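Probable zinc protease PqqL (Escherichia coli, PDB 6OFT) probably acts as a zinc-dependent periplasmic endopeptidase of the M16 family, this chain being roughly its first half. Local coordinates at residues A[1-13]-A[393-405]. Sequence-based numbering, arbitrary orientation.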
ATOM      1  N   ALA A   1      -7.235 -24.250   5.371  1.00 44.87           N
ATOM      2  CA  ALA A   1      -7.756 -23.941   6.713  1.00 44.56           C
ATOM      3  C   ALA A   1      -7.721 -22.417   6.996  1.00 45.49           C
ATOM      4  O   ALA A   1      -6.634 -21.850   7.162  1.00 44.49           O
ATOM      5  CB  ALA A   1      -6.972 -24.715   7.777  1.00 45.39           C
ATOM      6  N   ALA A   2      -8.921 -21.777   7.040  1.00 39.48           N
ATOM      7  CA  ALA A   2      -9.145 -20.335   7.233  1.00 38.54           C
ATOM      8  C   ALA A   2      -8.608 -19.754   8.547  1.00 39.93           C
ATOM      9  O   ALA A   2      -8.812 -20.329   9.619  1.00 40.89           O
ATOM     10  CB  ALA A   2     -10.622 -20.005   7.088  1.00 39.39           C
ATOM     11  N   LEU A   3      -7.938 -18.597   8.450  1.00 31.52           N
ATOM     12  CA  LEU A   3      -7.336 -17.916   9.593  1.00 29.13           C
ATOM     13  C   LEU A   3      -8.364 -17.121  10.408  1.00 29.76           C
ATOM     14  O   LEU A   3      -9.177 -16.412   9.813  1.00 28.51           O
ATOM     15  CB  LEU A   3      -6.194 -16.990   9.141  1.00 27.98           C
ATOM     16  CG  LEU A   3      -5.047 -17.606   8.337  1.00 30.96           C
ATOM     17  CD1 LEU A   3      -3.983 -16.577   8.062  1.00 29.73           C
ATOM     18  CD2 LEU A   3      -4.451 -18.846   9.025  1.00 32.17           C
ATOM     19  N   PRO A   4      -8.330 -17.186  11.762  1.00 24.69           N
ATOM     20  CA  PRO A   4      -9.306 -16.405  12.552  1.00 24.72           C
ATOM     21  C   PRO A   4      -8.938 -14.925  12.621  1.00 27.22           C
ATOM     22  O   PRO A   4      -7.752 -14.574  12.565  1.00 25.40           O
ATOM     23  CB  PRO A   4      -9.224 -17.050  13.945  1.00 26.61           C
ATOM     24  CG  PRO A   4      -7.805 -17.534  14.049  1.00 29.96           C
ATOM     25  CD  PRO A   4      -7.424 -17.962  12.637  1.00 25.51           C
ATOM     26  N   GLN A   5      -9.956 -14.056  12.732  1.00 23.30           N
ATOM     27  CA  GLN A   5      -9.712 -12.626  12.888  1.00 22.22           C
ATOM     28  C   GLN A   5      -9.602 -12.351  14.391  1.00 23.84           C
ATOM     29  O   GLN A   5     -10.072 -13.154  15.207  1.00 23.80           O
ATOM     30  CB  GLN A   5     -10.794 -11.750  12.193  1.00 23.36           C
ATOM     31  CG  GLN A   5     -12.207 -11.865  12.791  1.00 33.52           C
ATOM     32  CD  GLN A   5     -13.275 -11.023  12.110  1.00 44.90           C
ATOM     33  OE1 GLN A   5     -13.234 -10.738  10.895  1.00 35.30           O
ATOM     34  NE2 GLN A   5     -14.287 -10.636  12.889  1.00 32.29           N
ATOM     35  N   ASP A   6      -8.941 -11.241  14.750  1.00 19.73           N
ATOM     36  CA  ASP A   6      -8.746 -10.784  16.121  1.00 19.10           C
ATOM     37  C   ASP A   6     -10.056 -10.864  16.881  1.00 23.86           C
ATOM     38  O   ASP A   6     -11.084 -10.317  16.472  1.00 23.78           O
ATOM     39  CB  ASP A   6      -8.213  -9.332  16.104  1.00 20.51           C
ATOM     40  CG  ASP A   6      -7.802  -8.753  17.449  1.00 25.30           C
ATOM     41  OD1 ASP A   6      -6.854  -7.965  17.480  1.00 28.16           O
ATOM     42  OD2 ASP A   6      -8.424  -9.098  18.469  1.00 26.43           O
ATOM     43  N   GLU A   7      -9.996 -11.588  17.976  1.00 21.97           N
ATOM     44  CA  GLU A   7     -11.014 -11.854  18.961  1.00 23.72           C
ATOM     45  C   GLU A   7     -11.821 -10.592  19.371  1.00 26.20           C
ATOM     46  O   GLU A   7     -13.041 -10.673  19.547  1.00 25.71           O
ATOM     47  CB  GLU A   7     -10.223 -12.389  20.153  1.00 26.06           C
ATOM     48  CG  GLU A   7     -11.031 -13.060  21.178  1.00 36.69           C
ATOM     49  CD  GLU A   7     -11.237 -12.176  22.372  1.00 34.81           C
ATOM     50  OE1 GLU A   7     -10.302 -11.472  22.821  1.00 28.87           O
ATOM     51  OE2 GLU A   7     -12.374 -12.210  22.865  1.00 32.02           O
ATOM     52  N   LYS A   8     -11.124  -9.441  19.522  1.00 23.66           N
ATOM     53  CA  LYS A   8     -11.689  -8.131  19.898  1.00 23.51           C
ATOM     54  C   LYS A   8     -12.365  -7.380  18.727  1.00 26.29           C
ATOM     55  O   LYS A   8     -13.056  -6.381  18.957  1.00 24.84           O
ATOM     56  CB  LYS A   8     -10.601  -7.237  20.529  1.00 26.75           C
ATOM     57  CG  LYS A   8     -10.003  -7.788  21.828  1.00 33.34           C
ATOM     58  CD  LYS A   8      -9.400  -6.667  22.660  1.00 40.50           C
ATOM     59  CE  LYS A   8      -7.895  -6.656  22.683  1.00 41.10           C
ATOM     60  NZ  LYS A   8      -7.349  -7.675  23.611  1.00 51.33           N
ATOM     61  N   LEU A   9     -12.148  -7.833  17.477  1.00 22.99           N
ATOM     62  CA  LEU A   9     -12.742  -7.184  16.312  1.00 21.81           C
ATOM     63  C   LEU A   9     -14.230  -7.520  16.175  1.00 25.74           C
ATOM     64  O   LEU A   9     -14.622  -8.690  16.257  1.00 24.89           O
ATOM     65  CB  LEU A   9     -11.979  -7.526  15.016  1.00 21.46           C
ATOM     66  CG  LEU A   9     -12.488  -6.894  13.722  1.00 24.89           C
ATOM     67  CD1 LEU A   9     -12.270  -5.380  13.712  1.00 24.20           C
ATOM     68  CD2 LEU A   9     -11.821  -7.536  12.512  1.00 26.32           C
ATOM     69  N   ILE A  10     -15.048  -6.490  15.947  1.00 21.69           N
ATOM     70  CA  ILE A  10     -16.489  -6.662  15.773  1.00 22.21           C
ATOM     71  C   ILE A  10     -16.801  -6.379  14.305  1.00 26.57           C
ATOM     72  O   ILE A  10     -16.513  -5.288  13.834  1.00 25.34           O
ATOM     73  CB  ILE A  10     -17.247  -5.725  16.747  1.00 24.72           C
ATOM     74  CG1 ILE A  10     -16.970  -6.111  18.213  1.00 25.18           C
ATOM     75  CG2 ILE A  10     -18.745  -5.702  16.458  1.00 25.32           C
ATOM     76  CD1 ILE A  10     -17.062  -4.972  19.169  1.00 32.41           C
ATOM     77  N   THR A  11     -17.316  -7.381  13.575  1.00 24.40           N
ATOM     78  CA  THR A  11     -17.662  -7.234  12.156  1.00 24.22           C
ATOM     79  C   THR A  11     -19.106  -7.621  11.929  1.00 27.62           C
ATOM     80  O   THR A  11     -19.655  -8.441  12.661  1.00 26.95           O
ATOM     81  CB  THR A  11     -16.741  -8.052  11.217  1.00 32.67           C
ATOM     82  OG1 THR A  11     -16.787  -9.433  11.576  1.00 36.44           O
ATOM     83  CG2 THR A  11     -15.322  -7.558  11.208  1.00 26.95           C
ATOM     84  N   GLY A  12     -19.693  -7.068  10.886  1.00 24.28           N
ATOM     85  CA  GLY A  12     -21.076  -7.357  10.552  1.00 24.99           C
ATOM     86  C   GLY A  12     -21.594  -6.482   9.447  1.00 27.27           C
ATOM     87  O   GLY A  12     -20.860  -5.666   8.889  1.00 26.20           O
ATOM     88  N   GLN A  13     -22.869  -6.643   9.150  1.00 24.67           N
ATOM     89  CA  GLN A  13     -23.535  -5.915   8.088  1.00 25.09           C
ATOM     90  C   GLN A  13     -24.895  -5.428   8.562  1.00 29.82           C
ATOM     91  O   GLN A  13     -25.591  -6.138   9.296  1.00 29.79           O
ATOM     92  CB  GLN A  13     -23.723  -6.863   6.893  1.00 26.99           C
ATOM     93  CG  GLN A  13     -23.561  -6.206   5.536  1.00 45.89           C
ATOM     94  CD  GLN A  13     -23.728  -7.183   4.389  1.00 61.83           C
ATOM     95  OE1 GLN A  13     -24.218  -8.305   4.559  1.00 49.72           O
ATOM     96  NE2 GLN A  13     -23.330  -6.768   3.183  1.00 55.26           N
ATOM     97  N   THR A 393      -9.207 -10.128   3.717  1.00 28.19           N
ATOM     98  CA  THR A 393      -8.274 -11.027   4.383  1.00 26.70           C
ATOM     99  C   THR A 393      -8.478 -10.871   5.870  1.00 29.35           C
ATOM    100  O   THR A 393      -8.731  -9.754   6.325  1.00 29.40           O
ATOM    101  CB  THR A 393      -6.812 -10.758   3.989  1.00 30.13           C
ATOM    102  OG1 THR A 393      -6.473  -9.413   4.315  1.00 27.17           O
ATOM    103  CG2 THR A 393      -6.516 -11.070   2.522  1.00 27.58           C
ATOM    104  N   PRO A 394      -8.374 -11.964   6.647  1.00 25.39           N
ATOM    105  CA  PRO A 394      -8.606 -11.852   8.099  1.00 24.71           C
ATOM    106  C   PRO A 394      -7.616 -10.926   8.797  1.00 27.59           C
ATOM    107  O   PRO A 394      -6.426 -10.967   8.503  1.00 27.93           O
ATOM    108  CB  PRO A 394      -8.497 -13.301   8.599  1.00 26.75           C
ATOM    109  CG  PRO A 394      -8.686 -14.157   7.374  1.00 30.95           C
ATOM    110  CD  PRO A 394      -8.123 -13.366   6.241  1.00 26.56           C
ATOM    111  N   PHE A 395      -8.122 -10.057   9.681  1.00 22.82           N
ATOM    112  CA  PHE A 395      -7.297  -9.130  10.462  1.00 22.67           C
ATOM    113  C   PHE A 395      -6.823  -9.881  11.704  1.00 26.96           C
ATOM    114  O   PHE A 395      -7.587 -10.054  12.653  1.00 26.69           O
ATOM    115  CB  PHE A 395      -8.110  -7.889  10.833  1.00 24.23           C
ATOM    116  CG  PHE A 395      -7.451  -6.878  11.742  1.00 25.78           C
ATOM    117  CD1 PHE A 395      -6.514  -5.975  11.243  1.00 28.33           C
ATOM    118  CD2 PHE A 395      -7.844  -6.758  13.071  1.00 28.86           C
ATOM    119  CE1 PHE A 395      -5.964  -4.986  12.066  1.00 29.64           C
ATOM    120  CE2 PHE A 395      -7.300  -5.763  13.893  1.00 32.20           C
ATOM    121  CZ  PHE A 395      -6.366  -4.882  13.383  1.00 29.66           C
ATOM    122  N   LEU A 396      -5.587 -10.399  11.659  1.00 23.46           N
ATOM    123  CA  LEU A 396      -4.999 -11.216  12.737  1.00 22.32           C
ATOM    124  C   LEU A 396      -4.619 -10.376  13.937  1.00 25.00           C
ATOM    125  O   LEU A 396      -4.116  -9.265  13.781  1.00 24.31           O
ATOM    126  CB  LEU A 396      -3.754 -11.987  12.236  1.00 22.11           C
ATOM    127  CG  LEU A 396      -3.875 -12.833  10.939  1.00 26.26           C
ATOM    128  CD1 LEU A 396      -2.525 -13.401  10.535  1.00 26.34           C
ATOM    129  CD2 LEU A 396      -4.889 -13.962  11.081  1.00 25.00           C
ATOM    130  N   SER A 397      -4.848 -10.904  15.141  1.00 20.86           N
ATOM    131  CA  SER A 397      -4.458 -10.203  16.360  1.00 20.01           C
ATOM    132  C   SER A 397      -2.943 -10.379  16.541  1.00 24.32           C
ATOM    133  O   SER A 397      -2.398 -11.352  15.995  1.00 22.60           O
ATOM    134  CB  SER A 397      -5.159 -10.842  17.555  1.00 22.74           C
ATOM    135  OG  SER A 397      -4.778 -12.198  17.732  1.00 24.82           O
ATOM    136  N   PRO A 398      -2.262  -9.541  17.372  1.00 23.44           N
ATOM    137  CA  PRO A 398      -0.842  -9.804  17.681  1.00 24.41           C
ATOM    138  C   PRO A 398      -0.603 -11.226  18.222  1.00 28.47           C
ATOM    139  O   PRO A 398       0.403 -11.845  17.871  1.00 28.60           O
ATOM    140  CB  PRO A 398      -0.512  -8.750  18.756  1.00 25.90           C
ATOM    141  CG  PRO A 398      -1.478  -7.644  18.487  1.00 29.05           C
ATOM    142  CD  PRO A 398      -2.742  -8.330  18.079  1.00 24.63           C
ATOM    143  N   GLU A 399      -1.535 -11.750  19.046  1.00 25.59           N
ATOM    144  CA  GLU A 399      -1.454 -13.104  19.616  1.00 25.53           C
ATOM    145  C   GLU A 399      -1.556 -14.188  18.527  1.00 26.21           C
ATOM    146  O   GLU A 399      -0.715 -15.084  18.504  1.00 24.69           O
ATOM    147  CB  GLU A 399      -2.517 -13.282  20.717  1.00 27.61           C
ATOM    148  CG  GLU A 399      -2.591 -14.657  21.367  1.00 37.10           C
ATOM    149  CD  GLU A 399      -1.375 -15.203  22.090  1.00 47.12           C
ATOM    150  OE1 GLU A 399      -0.502 -14.416  22.520  1.00 40.45           O
ATOM    151  OE2 GLU A 399      -1.305 -16.443  22.230  1.00 38.56           O
ATOM    152  N   GLU A 400      -2.540 -14.080  17.604  1.00 20.12           N
ATOM    153  CA  GLU A 400      -2.659 -15.037  16.494  1.00 18.71           C
ATOM    154  C   GLU A 400      -1.428 -14.992  15.595  1.00 22.19           C
ATOM    155  O   GLU A 400      -0.935 -16.049  15.195  1.00 21.39           O
ATOM    156  CB  GLU A 400      -3.940 -14.802  15.675  1.00 19.04           C
ATOM    157  CG  GLU A 400      -4.083 -15.662  14.422  1.00 21.53           C
ATOM    158  CD  GLU A 400      -4.262 -17.167  14.563  1.00 34.04           C
ATOM    159  OE1 GLU A 400      -4.446 -17.837  13.523  1.00 35.42           O
ATOM    160  OE2 GLU A 400      -4.217 -17.684  15.699  1.00 32.81           O
ATOM    161  N   THR A 401      -0.929 -13.771  15.275  1.00 19.59           N
ATOM    162  CA  THR A 401       0.262 -13.577  14.432  1.00 18.96           C
ATOM    163  C   THR A 401       1.456 -14.297  15.066  1.00 24.00           C
ATOM    164  O   THR A 401       2.152 -15.037  14.384  1.00 24.76           O
ATOM    165  CB  THR A 401       0.518 -12.080  14.189  1.00 23.76           C
ATOM    166  OG1 THR A 401      -0.654 -11.504  13.617  1.00 25.63           O
ATOM    167  CG2 THR A 401       1.685 -11.827  13.266  1.00 24.12           C
ATOM    168  N   TYR A 402       1.653 -14.120  16.371  1.00 22.96           N
ATOM    169  CA  TYR A 402       2.726 -14.774  17.123  1.00 24.31           C
ATOM    170  C   TYR A 402       2.622 -16.321  17.117  1.00 29.80           C
ATOM    171  O   TYR A 402       3.614 -16.997  16.807  1.00 29.57           O
ATOM    172  CB  TYR A 402       2.778 -14.207  18.558  1.00 26.13           C
ATOM    173  CG  TYR A 402       3.842 -14.844  19.425  1.00 30.47           C
ATOM    174  CD1 TYR A 402       5.189 -14.765  19.082  1.00 32.49           C
ATOM    175  CD2 TYR A 402       3.503 -15.508  20.601  1.00 32.73           C
ATOM    176  CE1 TYR A 402       6.173 -15.353  19.874  1.00 34.37           C
ATOM    177  CE2 TYR A 402       4.479 -16.099  21.404  1.00 35.13           C
ATOM    178  CZ  TYR A 402       5.813 -16.022  21.031  1.00 42.40           C
ATOM    179  OH  TYR A 402       6.784 -16.578  21.823  1.00 46.35           O
ATOM    180  N   GLN A 403       1.437 -16.871  17.488  1.00 27.31           N
ATOM    181  CA  GLN A 403       1.155 -18.316  17.524  1.00 26.57           C
ATOM    182  C   GLN A 403       1.286 -18.952  16.123  1.00 29.31           C
ATOM    183  O   GLN A 403       1.947 -19.985  15.986  1.00 29.31           O
ATOM    184  CB  GLN A 403      -0.245 -18.591  18.100  1.00 27.79           C
ATOM    185  CG  GLN A 403      -0.371 -18.404  19.614  1.00 44.61           C
ATOM    186  CD  GLN A 403      -1.737 -18.790  20.175  1.00 71.80           C
ATOM    187  OE1 GLN A 403      -1.857 -19.248  21.319  1.00 70.35           O
ATOM    188  NE2 GLN A 403      -2.806 -18.602  19.404  1.00 65.00           N
ATOM    189  N   LEU A 404       0.705 -18.314  15.083  1.00 25.37           N
ATOM    190  CA  LEU A 404       0.787 -18.795  13.694  1.00 25.31           C
ATOM    191  C   LEU A 404       2.218 -18.865  13.211  1.00 28.33           C
ATOM    192  O   LEU A 404       2.566 -19.824  12.540  1.00 26.73           O
ATOM    193  CB  LEU A 404       0.013 -17.892  12.717  1.00 25.66           C
ATOM    194  CG  LEU A 404      -1.454 -18.156  12.467  1.00 31.41           C
ATOM    195  CD1 LEU A 404      -2.009 -17.125  11.488  1.00 31.81           C
ATOM    196  CD2 LEU A 404      -1.710 -19.582  11.941  1.00 32.91           C
ATOM    197  N   SER A 405       3.028 -17.821  13.497  1.00 25.45           N
ATOM    198  CA  SER A 405       4.441 -17.745  13.109  1.00 25.87           C
ATOM    199  C   SER A 405       5.240 -18.848  13.783  1.00 32.84           C
ATOM    200  O   SER A 405       5.962 -19.557  13.095  1.00 32.73           O
ATOM    201  CB  SER A 405       5.031 -16.384  13.457  1.00 27.40           C
ATOM    202  OG  SER A 405       4.320 -15.352  12.796  1.00 29.30           O
TER
HETATM  203  O   HOH W   1      -6.672 -13.477  14.909  1.00 22.77           O
HETATM  204  O   HOH W   2     -10.896  -9.640   9.568  1.00 29.39           O
HETATM  205  O   HOH W   3      -7.261 -13.079  19.030  1.00 11.65           O
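Asp6 N donates to Phe395 O at 2.8 Å, a nearly straight bond and the one direct hydrogen bond between segments 1-13 and 393-405. The same carbonyl oxygen also receives a CA-H...O contact from Gln5.

Three waters extend the polar seam. Water 1 donates to Pro4 O and accepts from Ser397 N. Water 2 links Gln5 OE1 to Phe395 N. Water 3 joins Glu7 N to Ser397 OG. Ser397 is the N-cap residue of helix 398-408, and its OG accepts from Glu400 N at 2.9 Å.

The Asp6 carboxylate lies alongside Ser397, with OD1 3.3 Å from Ser397 CB. CG stands opposite the backbone N (chi1 -173°), which lets OD2 accept from Lys8 N in an Asx turn. OD1 is hydrogen-bonded to Tyr23 OH. With an alanine here, Lys8 N and Tyr23 OH would probably lose their carboxylate acceptor, and the turn would be less firmly held against Ser397.

The apolar contacts form two patches, one round Leu3 and one round Phe395. Leu3 CB meets Leu396 CD2 at 3.8 Å and Pro394 CG at 4.2 Å, and Leu3 CD2 reaches Leu404 CD1 at 3.9 Å. Leu9 CD2 touches Phe395 CB at 4.1 Å, and the Phe395 ring continues onto helix 378-391.

Two contacts pack carbon on oxygen without bonding: Pro394 CG on Leu3 O, and Pro4 CD 3.1 Å from OE1 of Glu400, which bends at chi2 (67°) across the Pro4 ring.

Away from the predicted zinc site, this is structural packing that joins the lead-in to strand 10-13, an outermost strand of the six-stranded mixed sheet, to the N-terminus of helix 398-408. One backbone bond, waters and a few polar side chains probably set the alignment, while leucines, Pro394 and Phe395 supply the packing.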